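PDB 2FHD: DNA repair protein rhp9/CRB2 from Schizosaccharomyces pombe, which probably recognises methylated histone H4 through its tandem Tudor domains, in a methylation-state-specific way, as part of DNA repair. Local coordinates for residues A[22-27]-A[121-126]; A[10-15]-A[42-47]; A[70-75]-A[115-120]. All blocks are in the same frame, centred on the assembly; numbering follows the deposited sequence.

Overall arrangement
Contacts 2 and 3 each tie together strands within one of the two five-stranded antiparallel sheets, and contact 1 joins one sheet to the other. Contact 2 is buried in the first Tudor domain and pairs an aliphatic centre with a salt bridge at its end. Contact 3, about 18 Å from it between centres, lies farther out in the second domain, where a turn meets strand 113-118 by apolar contact and one exposed arginine. Contact 1, partly buried, combines backbone bonding with aromatic packing. It shares strand 23-32 with the sheet of contact 2, while strand 122-123 runs beside strand 69-72 of contact 3.

Contact 1 of 3, residues A[22-27]-A[121-126]; sequences FYYPAT and TIYVAP
The amide N of Tyr23 donates to Val124 O at 2.8 Å, with 155° at the hydrogen, and Val124 N returns a bond to Tyr23 O at 2.9 Å. The two make Tyr23 and Val124 an antiparallel hydrogen-bonded pair, a single bridge between strand 23-32 of the first Tudor domain and strand 122-123 of the second. Two residues further along no second bridge follows: Pro25 has no N-H to offer, and its CD lies 3.1 Å from Ile122 O.

Aromatic rings cover one flank of this bridge. Tyr123 turns its edge to the face of Phe22 in a T-shaped stack, the planes 87° apart and the ring centres separated by 5.0 Å. Tyr123 CE1 stands above the middle of the Phe22 ring, and CD1 approaches Phe22 CD1 to 3.6 Å. Tyr24 comes alongside with CE1 3.6 Å from Tyr123 CB, its ring slid so far that the two tyrosines barely overlap. The hydroxyl of Tyr123 is anchored on Gly76 O. An alanine in place of Phe22 would probably leave the edge of Tyr123 without its aromatic face and open a gap beside the bridge. On the other flank, Tyr23 CE1 touches Pro126 CB at 4.2 Å.

Two backbone bonds alone make a short seam, and the aromatic cluster of Phe22, Tyr24 and Tyr123 broadens it, which is consistent with a defined relative placement of the two Tudor domains.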
loop_
_atom_site.group_PDB
_atom_site.type_symbol
_atom_site.label_atom_id
_atom_site.label_comp_id
_atom_site.label_asym_id
_atom_site.label_seq_id
_atom_site.Cartn_x
_atom_site.Cartn_y
_atom_site.Cartn_z
ATOM N N PHE A 22 -19.459 -8.978 8.331
ATOM C CA PHE A 22 -20.063 -9.777 7.284
ATOM C C PHE A 22 -18.940 -10.341 6.439
ATOM O O PHE A 22 -17.825 -9.856 6.532
ATOM C CB PHE A 22 -21.020 -8.911 6.431
ATOM C CG PHE A 22 -22.302 -8.553 7.121
ATOM C CD1 PHE A 22 -23.389 -9.434 7.108
ATOM C CD2 PHE A 22 -22.464 -7.293 7.751
ATOM C CE1 PHE A 22 -24.595 -9.076 7.723
ATOM C CE2 PHE A 22 -23.677 -6.965 8.412
ATOM C CZ PHE A 22 -24.714 -7.841 8.398
ATOM N N TYR A 23 -19.208 -11.380 5.651
ATOM C CA TYR A 23 -18.365 -11.785 4.507
ATOM C C TYR A 23 -18.631 -10.942 3.270
ATOM O O TYR A 23 -19.806 -10.759 2.846
ATOM C CB TYR A 23 -18.589 -13.249 4.109
ATOM C CG TYR A 23 -17.880 -14.228 5.043
ATOM C CD1 TYR A 23 -18.313 -14.378 6.375
ATOM C CD2 TYR A 23 -16.788 -14.971 4.623
ATOM C CE1 TYR A 23 -17.694 -15.224 7.264
ATOM C CE2 TYR A 23 -16.127 -15.842 5.527
ATOM C CZ TYR A 23 -16.613 -15.963 6.834
ATOM O OH TYR A 23 -16.054 -16.816 7.740
ATOM N N TYR A 24 -17.572 -10.435 2.668
ATOM C CA TYR A 24 -17.746 -9.653 1.454
ATOM C C TYR A 24 -16.931 -10.233 0.313
ATOM O O TYR A 24 -15.945 -10.951 0.568
ATOM C CB TYR A 24 -17.310 -8.200 1.667
ATOM C CG TYR A 24 -18.185 -7.389 2.577
ATOM C CD1 TYR A 24 -19.314 -6.745 2.125
ATOM C CD2 TYR A 24 -17.858 -7.238 3.911
ATOM C CE1 TYR A 24 -20.133 -5.990 3.023
ATOM C CE2 TYR A 24 -18.605 -6.500 4.773
ATOM C CZ TYR A 24 -19.749 -5.877 4.347
ATOM O OH TYR A 24 -20.466 -5.101 5.294
ATOM N N PRO A 25 -17.267 -9.855 -0.940
ATOM C CA PRO A 25 -16.418 -10.202 -2.130
ATOM C C PRO A 25 -14.975 -9.629 -2.005
ATOM O O PRO A 25 -14.785 -8.479 -1.628
ATOM C CB PRO A 25 -17.195 -9.565 -3.311
ATOM C CG PRO A 25 -18.652 -9.496 -2.837
ATOM C CD PRO A 25 -18.472 -9.085 -1.349
ATOM N N ALA A 26 -13.956 -10.418 -2.331
ATOM C CA ALA A 26 -12.611 -9.897 -2.247
ATOM C C ALA A 26 -11.844 -10.717 -3.272
ATOM O O ALA A 26 -12.381 -11.696 -3.844
ATOM C CB ALA A 26 -12.106 -10.141 -0.886
ATOM N N THR A 27 -10.594 -10.339 -3.495
ATOM C CA THR A 27 -9.619 -11.114 -4.240
ATOM C C THR A 27 -8.560 -11.709 -3.290
ATOM O O THR A 27 -7.988 -11.011 -2.434
ATOM C CB THR A 27 -8.990 -10.147 -5.218
ATOM O OG1 THR A 27 -10.039 -9.675 -6.082
ATOM C CG2 THR A 27 -7.896 -10.808 -6.110
ATOM N N THR A 121 -22.573 -7.023 -5.405
ATOM C CA THR A 121 -23.483 -6.420 -4.392
ATOM C C THR A 121 -23.762 -7.446 -3.218
ATOM O O THR A 121 -24.246 -7.117 -2.145
ATOM C CB THR A 121 -24.741 -6.069 -5.272
ATOM O OG1 THR A 121 -24.988 -4.661 -5.429
ATOM C CG2 THR A 121 -25.853 -6.925 -5.117
ATOM N N ILE A 122 -23.416 -8.702 -3.423
ATOM C CA ILE A 122 -23.575 -9.714 -2.390
ATOM C C ILE A 122 -22.778 -9.479 -1.135
ATOM O O ILE A 122 -21.608 -9.067 -1.164
ATOM C CB ILE A 122 -23.239 -11.124 -2.975
ATOM C CG1 ILE A 122 -24.221 -11.445 -4.107
ATOM C CG2 ILE A 122 -23.190 -12.269 -1.908
ATOM C CD1 ILE A 122 -25.713 -11.580 -3.713
ATOM N N TYR A 123 -23.393 -9.792 -0.000
ATOM C CA TYR A 123 -22.635 -9.924 1.244
ATOM C C TYR A 123 -23.350 -10.944 2.075
ATOM O O TYR A 123 -24.511 -11.262 1.791
ATOM C CB TYR A 123 -22.452 -8.603 1.969
ATOM C CG TYR A 123 -23.730 -7.951 2.513
ATOM C CD1 TYR A 123 -24.043 -8.002 3.866
ATOM C CD2 TYR A 123 -24.623 -7.276 1.652
ATOM C CE1 TYR A 123 -25.214 -7.391 4.381
ATOM C CE2 TYR A 123 -25.795 -6.666 2.150
ATOM C CZ TYR A 123 -26.067 -6.717 3.519
ATOM O OH TYR A 123 -27.219 -6.093 3.998
ATOM N N VAL A 124 -22.644 -11.537 3.041
ATOM C CA VAL A 124 -23.139 -12.749 3.678
ATOM C C VAL A 124 -22.928 -12.740 5.175
ATOM O O VAL A 124 -21.837 -12.402 5.660
ATOM C CB VAL A 124 -22.561 -14.060 3.038
ATOM C CG1 VAL A 124 -23.454 -15.261 3.430
ATOM C CG2 VAL A 124 -22.547 -13.962 1.536
ATOM N N ALA A 125 -23.983 -13.085 5.910
ATOM C CA ALA A 125 -23.863 -13.196 7.312
ATOM C C ALA A 125 -23.004 -14.412 7.643
ATOM O O ALA A 125 -23.195 -15.497 7.079
ATOM C CB ALA A 125 -25.208 -13.310 7.941
ATOM N N PRO A 126 -22.078 -14.241 8.587
ATOM C CA PRO A 126 -21.370 -15.430 9.064
ATOM C C PRO A 126 -22.285 -16.644 9.425
ATOM O O PRO A 126 -21.869 -17.787 9.169
ATOM C CB PRO A 126 -20.600 -14.893 10.319
ATOM C CG PRO A 126 -20.403 -13.430 10.021
ATOM C CD PRO A 126 -21.665 -13.002 9.309
#

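Contact 2 of 3, residues A[10-15]-A[42-47]; sequences NRVLAF and YKVQFD. With PO4 (phosphate ion), chain E.
Arg11 and Asp47 meet tip to tip in a salt bridge. Asp47 OD1 accepts from both NH1 and NH2 of Arg11, each at 3.0 Å, while NH2 also donates to Asp47 OD2 at the same length. All three bonds use syn lone pairs. The guanidinium and carboxylate planes lie only 17° apart, so the carboxylate is nearly coplanar with the guanidinium, at its edge. To get there the arginine chain bends twice, at chi2 (-68°), which places CD, and again at chi3.

The middle of the contact is aliphatic. Val44 straddles two residues of strand 11-15: its CG1 rests on Ala14 CB at 3.6 Å, and its CG2 meets Val12 CG2 at the same separation. Phe46 approaches by its edge, CE1 lying 3.7 Å from Ala14 O close to the ring plane, and its CZ reaches Ala14 CB at 4.0 Å.

A second shell surrounds these groups. Arg11 NH1 also bonds Thr27 OG1, and its NE donates to Val98 O, in the sequence range of the second Tudor domain. Ile59 of strand 59-61 packs on both Val12 and Val44, and Phe16 makes an edge-to-face pair with Phe46. Away from these contacts, Lys43 NZ donates to O3 of a phosphate ion, probably from the crystallisation liquor, at 2.7 Å.

Segments 11-15 and 42-46 run at 98° to each other, although strands 11-15 and 41-46 both flank strand 23-32 in one sheet. Such strong coiling suits the SH3-like barrel of a Tudor domain, with Val12, Ala14, Val44 and the edge of Phe46 packed between the strands. The arginine is bound on three nitrogens, and the nearby carboxylate would probably stabilise its charge in these buried surroundings.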
loop_
_atom_site.group_PDB
_atom_site.type_symbol
_atom_site.label_atom_id
_atom_site.label_comp_id
_atom_site.label_asym_id
_atom_site.label_seq_id
_atom_site.Cartn_x
_atom_site.Cartn_y
_atom_site.Cartn_z
ATOM N N ASN A 10 -9.300 -16.374 -8.281
ATOM C CA ASN A 10 -8.979 -15.814 -6.959
ATOM C C ASN A 10 -10.086 -15.033 -6.191
ATOM O O ASN A 10 -9.848 -14.588 -5.055
ATOM C CB ASN A 10 -7.773 -14.889 -7.018
ATOM C CG ASN A 10 -6.504 -15.643 -7.350
ATOM O OD1 ASN A 10 -6.493 -16.420 -8.296
ATOM N ND2 ASN A 10 -5.433 -15.446 -6.545
ATOM N N ARG A 11 -11.263 -14.885 -6.786
ATOM C CA ARG A 11 -12.364 -14.256 -6.058
ATOM C C ARG A 11 -12.893 -15.111 -4.900
ATOM O O ARG A 11 -13.237 -16.296 -5.074
ATOM C CB ARG A 11 -13.488 -13.873 -7.032
ATOM C CG ARG A 11 -13.054 -12.874 -8.129
ATOM C CD ARG A 11 -12.749 -11.482 -7.524
ATOM N NE ARG A 11 -13.963 -10.796 -7.149
ATOM C CZ ARG A 11 -13.979 -9.706 -6.401
ATOM N NH1 ARG A 11 -12.843 -9.269 -5.927
ATOM N NH2 ARG A 11 -15.122 -9.067 -6.105
ATOM N N VAL A 12 -13.004 -14.466 -3.740
ATOM C CA VAL A 12 -13.432 -15.103 -2.496
ATOM C C VAL A 12 -14.522 -14.254 -1.849
ATOM O O VAL A 12 -14.760 -13.109 -2.286
ATOM C CB VAL A 12 -12.211 -15.367 -1.472
ATOM C CG1 VAL A 12 -11.257 -16.443 -2.101
ATOM C CG2 VAL A 12 -11.365 -14.051 -1.147
ATOM N N LEU A 13 -15.160 -14.836 -0.844
ATOM C CA LEU A 13 -15.930 -14.152 0.143
ATOM C C LEU A 13 -15.061 -14.244 1.419
ATOM O O LEU A 13 -14.699 -15.340 1.874
ATOM C CB LEU A 13 -17.297 -14.843 0.315
ATOM C CG LEU A 13 -18.290 -14.617 -0.854
ATOM C CD1 LEU A 13 -19.431 -15.672 -0.889
ATOM C CD2 LEU A 13 -18.934 -13.179 -0.852
ATOM N N ALA A 14 -14.672 -13.103 1.962
ATOM C CA ALA A 14 -13.711 -13.093 2.999
ATOM C C ALA A 14 -14.404 -12.394 4.170
ATOM O O ALA A 14 -15.202 -11.466 3.977
ATOM C CB ALA A 14 -12.450 -12.353 2.517
ATOM N N PHE A 15 -14.104 -12.837 5.392
ATOM C CA PHE A 15 -14.688 -12.225 6.589
ATOM C C PHE A 15 -14.077 -10.861 6.825
ATOM O O PHE A 15 -12.859 -10.768 6.967
ATOM C CB PHE A 15 -14.380 -13.089 7.792
ATOM C CG PHE A 15 -14.857 -12.521 9.112
ATOM C CD1 PHE A 15 -16.210 -12.493 9.431
ATOM C CD2 PHE A 15 -13.933 -12.035 10.061
ATOM C CE1 PHE A 15 -16.662 -11.987 10.692
ATOM C CE2 PHE A 15 -14.383 -11.502 11.330
ATOM C CZ PHE A 15 -15.735 -11.530 11.660
ATOM N N TYR A 42 -4.160 -15.807 4.804
ATOM C CA TYR A 42 -4.478 -15.256 3.453
ATOM C C TYR A 42 -4.575 -13.766 3.374
ATOM O O TYR A 42 -5.300 -13.138 4.142
ATOM C CB TYR A 42 -5.764 -15.871 2.864
ATOM C CG TYR A 42 -5.594 -17.331 2.757
ATOM C CD1 TYR A 42 -4.798 -17.885 1.731
ATOM C CD2 TYR A 42 -6.106 -18.166 3.745
ATOM C CE1 TYR A 42 -4.565 -19.279 1.668
ATOM C CE2 TYR A 42 -5.883 -19.575 3.701
ATOM C CZ TYR A 42 -5.132 -20.115 2.658
ATOM O OH TYR A 42 -4.878 -21.485 2.643
ATOM N N LYS A 43 -3.791 -13.186 2.477
ATOM C CA LYS A 43 -3.987 -11.814 2.268
ATOM C C LYS A 43 -5.097 -11.714 1.203
ATOM O O LYS A 43 -5.038 -12.345 0.145
ATOM C CB LYS A 43 -2.703 -11.038 1.866
ATOM C CG LYS A 43 -3.026 -9.533 1.677
ATOM C CD LYS A 43 -1.885 -8.681 2.051
ATOM C CE LYS A 43 -1.468 -7.802 0.865
ATOM N NZ LYS A 43 -0.406 -6.799 1.304
ATOM N N VAL A 44 -6.055 -10.853 1.505
ATOM C CA VAL A 44 -7.244 -10.692 0.709
ATOM C C VAL A 44 -7.429 -9.176 0.514
ATOM O O VAL A 44 -7.045 -8.376 1.352
ATOM C CB VAL A 44 -8.337 -11.418 1.538
ATOM C CG1 VAL A 44 -9.313 -10.540 2.191
ATOM C CG2 VAL A 44 -8.711 -12.843 1.046
ATOM N N GLN A 45 -7.977 -8.797 -0.646
ATOM C CA GLN A 45 -8.341 -7.393 -0.965
ATOM C C GLN A 45 -9.877 -7.191 -1.208
ATOM O O GLN A 45 -10.462 -7.796 -2.051
ATOM C CB GLN A 45 -7.558 -6.944 -2.189
ATOM C CG GLN A 45 -7.527 -5.464 -2.341
ATOM C CD GLN A 45 -6.629 -5.015 -3.507
ATOM O OE1 GLN A 45 -6.503 -5.679 -4.548
ATOM N NE2 GLN A 45 -6.016 -3.882 -3.325
ATOM N N PHE A 46 -10.512 -6.305 -0.454
ATOM C CA PHE A 46 -11.915 -5.986 -0.666
ATOM C C PHE A 46 -12.055 -5.057 -1.891
ATOM O O PHE A 46 -11.049 -4.587 -2.458
ATOM C CB PHE A 46 -12.450 -5.420 0.648
ATOM C CG PHE A 46 -12.518 -6.465 1.714
ATOM C CD1 PHE A 46 -13.510 -7.481 1.648
ATOM C CD2 PHE A 46 -11.522 -6.545 2.712
ATOM C CE1 PHE A 46 -13.573 -8.482 2.629
ATOM C CE2 PHE A 46 -11.565 -7.577 3.720
ATOM C CZ PHE A 46 -12.598 -8.529 3.677
ATOM N N ASP A 47 -13.274 -4.849 -2.314
ATOM C CA ASP A 47 -13.555 -4.189 -3.602
ATOM C C ASP A 47 -13.310 -2.657 -3.473
ATOM O O ASP A 47 -13.128 -1.986 -4.485
ATOM C CB ASP A 47 -14.979 -4.555 -4.136
ATOM C CG ASP A 47 -15.064 -6.041 -4.623
ATOM O OD1 ASP A 47 -13.982 -6.687 -4.782
ATOM O OD2 ASP A 47 -16.195 -6.585 -4.861
HETATM P P PO4 E . 0.928 -3.717 1.574
HETATM O O1 PO4 E . 1.765 -4.959 1.819
HETATM O O2 PO4 E . 1.492 -2.905 0.424
HETATM O O3 PO4 E . -0.505 -4.082 1.228
HETATM O O4 PO4 E . 0.971 -2.904 2.850
#

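Contact 3 of 3, residues A[70-75]-A[115-120]; sequences VQSTRL and VTVPIS
Arg74 runs from the turn after strand 69-72 to Pro118, meeting the other segment at its two ends. At the root, its CB is a loose 4.4 Å from Val117 CG2. The first torsion, -65°, puts CG beside the backbone N, and from CG to NE the chain is extended, carrying the guanidinium over to the proline. There NH1 comes within 3.7 Å of Pro118 CD, while CZ and NH2 lie near Pro118 CG. The side chains cross at about a right angle. The proline ring lies against one face of the guanidinium, with CG above the plane but displaced toward its rim. Because this arginine is exposed and also touches a crystal neighbour, its pose may owe something to the lattice.

Beneath the arginine, Val117 is the apolar centre. Leu75 CD1 approaches its CG2 at 4.3 Å, and Ser72 borders CG1, although the place of the serine hydroxyl is doubtful. Ser72 to Leu75 form a type I turn closed by Leu75 N to Ser72 O at 3.2 Å, which brings Arg74 and Leu75 over the same valine.

Val106 of strand 105-110 also packs on Val117, and His80 of strand 80-86 meets Leu75. Strands 69-72 and 113-118 are not neighbours in their sheet, since these other two strands lie between them. The contact therefore reaches across the curled sheet of the second Tudor domain, as expected in a barrel related to SH3.

Across it the contact is made by van der Waals packing, with Leu75, Ser72 and the root of Arg74 around Val117, and at the outer margin a flat cationic group lies on a proline ring, using a face and not its N-H bonds to make the contact.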
loop_
_atom_site.group_PDB
_atom_site.type_symbol
_atom_site.label_atom_id
_atom_site.label_comp_id
_atom_site.label_asym_id
_atom_site.label_seq_id
_atom_site.Cartn_x
_atom_site.Cartn_y
_atom_site.Cartn_z
ATOM N N VAL A 70 -28.295 -15.189 1.297
ATOM C CA VAL A 70 -27.399 -14.086 1.188
ATOM C C VAL A 70 -28.128 -12.755 1.334
ATOM O O VAL A 70 -29.354 -12.703 1.323
ATOM C CB VAL A 70 -26.699 -14.132 -0.178
ATOM C CG1 VAL A 70 -25.985 -15.454 -0.353
ATOM C CG2 VAL A 70 -27.735 -13.911 -1.333
ATOM N N GLN A 71 -27.388 -11.663 1.441
ATOM C CA GLN A 71 -27.990 -10.334 1.295
ATOM C C GLN A 71 -27.399 -9.638 0.118
ATOM O O GLN A 71 -26.451 -10.155 -0.515
ATOM C CB GLN A 71 -27.796 -9.566 2.566
ATOM C CG GLN A 71 -28.641 -10.232 3.575
ATOM C CD GLN A 71 -28.194 -10.077 4.971
ATOM O OE1 GLN A 71 -28.702 -9.228 5.642
ATOM N NE2 GLN A 71 -27.286 -10.931 5.446
ATOM N N SER A 72 -27.996 -8.506 -0.242
ATOM C CA SER A 72 -27.449 -7.669 -1.314
ATOM C C SER A 72 -27.577 -6.235 -0.824
ATOM O O SER A 72 -28.533 -5.851 -0.163
ATOM C CB SER A 72 -28.174 -7.896 -2.652
ATOM O OG SER A 72 -28.070 -6.793 -3.516
ATOM N N THR A 73 -26.501 -5.530 -1.038
ATOM C CA THR A 73 -26.360 -4.094 -0.915
ATOM C C THR A 73 -27.494 -3.149 -1.533
ATOM O O THR A 73 -27.684 -2.064 -1.065
ATOM C CB THR A 73 -24.910 -3.861 -1.497
ATOM O OG1 THR A 73 -23.978 -3.594 -0.440
ATOM C CG2 THR A 73 -24.851 -2.940 -2.550
ATOM N N ARG A 74 -28.228 -3.593 -2.530
ATOM C CA ARG A 74 -29.300 -2.892 -3.129
ATOM C C ARG A 74 -30.688 -3.243 -2.609
ATOM O O ARG A 74 -31.673 -2.596 -3.024
ATOM C CB ARG A 74 -29.299 -3.244 -4.596
ATOM C CG ARG A 74 -27.981 -2.701 -5.231
ATOM C CD ARG A 74 -28.097 -2.722 -6.686
ATOM N NE ARG A 74 -26.933 -2.111 -7.317
ATOM C CZ ARG A 74 -26.839 -2.010 -8.649
ATOM N NH1 ARG A 74 -27.888 -2.438 -9.432
ATOM N NH2 ARG A 74 -25.760 -1.418 -9.180
ATOM N N LEU A 75 -30.778 -4.256 -1.729
ATOM C CA LEU A 75 -32.033 -4.687 -1.117
ATOM C C LEU A 75 -32.006 -4.553 0.442
ATOM O O LEU A 75 -32.604 -5.341 1.123
ATOM C CB LEU A 75 -32.304 -6.142 -1.480
ATOM C CG LEU A 75 -32.122 -6.255 -2.997
ATOM C CD1 LEU A 75 -32.165 -7.718 -3.430
ATOM C CD2 LEU A 75 -33.166 -5.398 -3.783
ATOM N N VAL A 115 -35.497 -11.069 -8.019
ATOM C CA VAL A 115 -34.848 -9.854 -8.436
ATOM C C VAL A 115 -33.526 -10.270 -8.980
ATOM O O VAL A 115 -32.874 -11.164 -8.415
ATOM C CB VAL A 115 -34.519 -8.927 -7.210
ATOM C CG1 VAL A 115 -33.937 -7.553 -7.688
ATOM C CG2 VAL A 115 -35.687 -8.612 -6.512
ATOM N N THR A 116 -33.070 -9.570 -10.017
ATOM C CA THR A 116 -31.754 -9.801 -10.617
ATOM C C THR A 116 -30.825 -8.678 -10.170
ATOM O O THR A 116 -31.211 -7.527 -10.248
ATOM C CB THR A 116 -31.831 -9.809 -12.111
ATOM O OG1 THR A 116 -32.609 -10.919 -12.511
ATOM C CG2 THR A 116 -30.446 -9.938 -12.738
ATOM N N VAL A 117 -29.633 -9.011 -9.668
ATOM C CA VAL A 117 -28.760 -8.007 -9.068
ATOM C C VAL A 117 -27.284 -8.322 -9.472
ATOM O O VAL A 117 -26.987 -9.477 -9.823
ATOM C CB VAL A 117 -29.051 -8.102 -7.554
ATOM C CG1 VAL A 117 -27.880 -8.558 -6.716
ATOM C CG2 VAL A 117 -29.952 -6.933 -6.994
ATOM N N PRO A 118 -26.389 -7.313 -9.497
ATOM C CA PRO A 118 -24.976 -7.642 -9.735
ATOM C C PRO A 118 -24.406 -8.469 -8.588
ATOM O O PRO A 118 -24.714 -8.200 -7.431
ATOM C CB PRO A 118 -24.275 -6.287 -9.795
ATOM C CG PRO A 118 -25.408 -5.267 -10.175
ATOM C CD PRO A 118 -26.599 -5.852 -9.339
ATOM N N ILE A 119 -23.621 -9.491 -8.925
ATOM C CA ILE A 119 -22.970 -10.418 -7.999
ATOM C C ILE A 119 -22.047 -9.584 -7.011
ATOM O O ILE A 119 -21.930 -9.930 -5.793
ATOM C CB ILE A 119 -22.193 -11.469 -8.921
ATOM C CG1 ILE A 119 -22.480 -12.982 -8.671
ATOM C CG2 ILE A 119 -20.779 -11.105 -9.145
ATOM C CD1 ILE A 119 -22.595 -13.276 -7.363
ATOM N N SER A 120 -21.466 -8.461 -7.473
ATOM C CA SER A 120 -20.560 -7.627 -6.615
ATOM C C SER A 120 -21.243 -6.986 -5.399
ATOM O O SER A 120 -20.571 -6.524 -4.451
ATOM C CB SER A 120 -19.943 -6.480 -7.416
ATOM O OG SER A 120 -20.940 -5.522 -7.857
#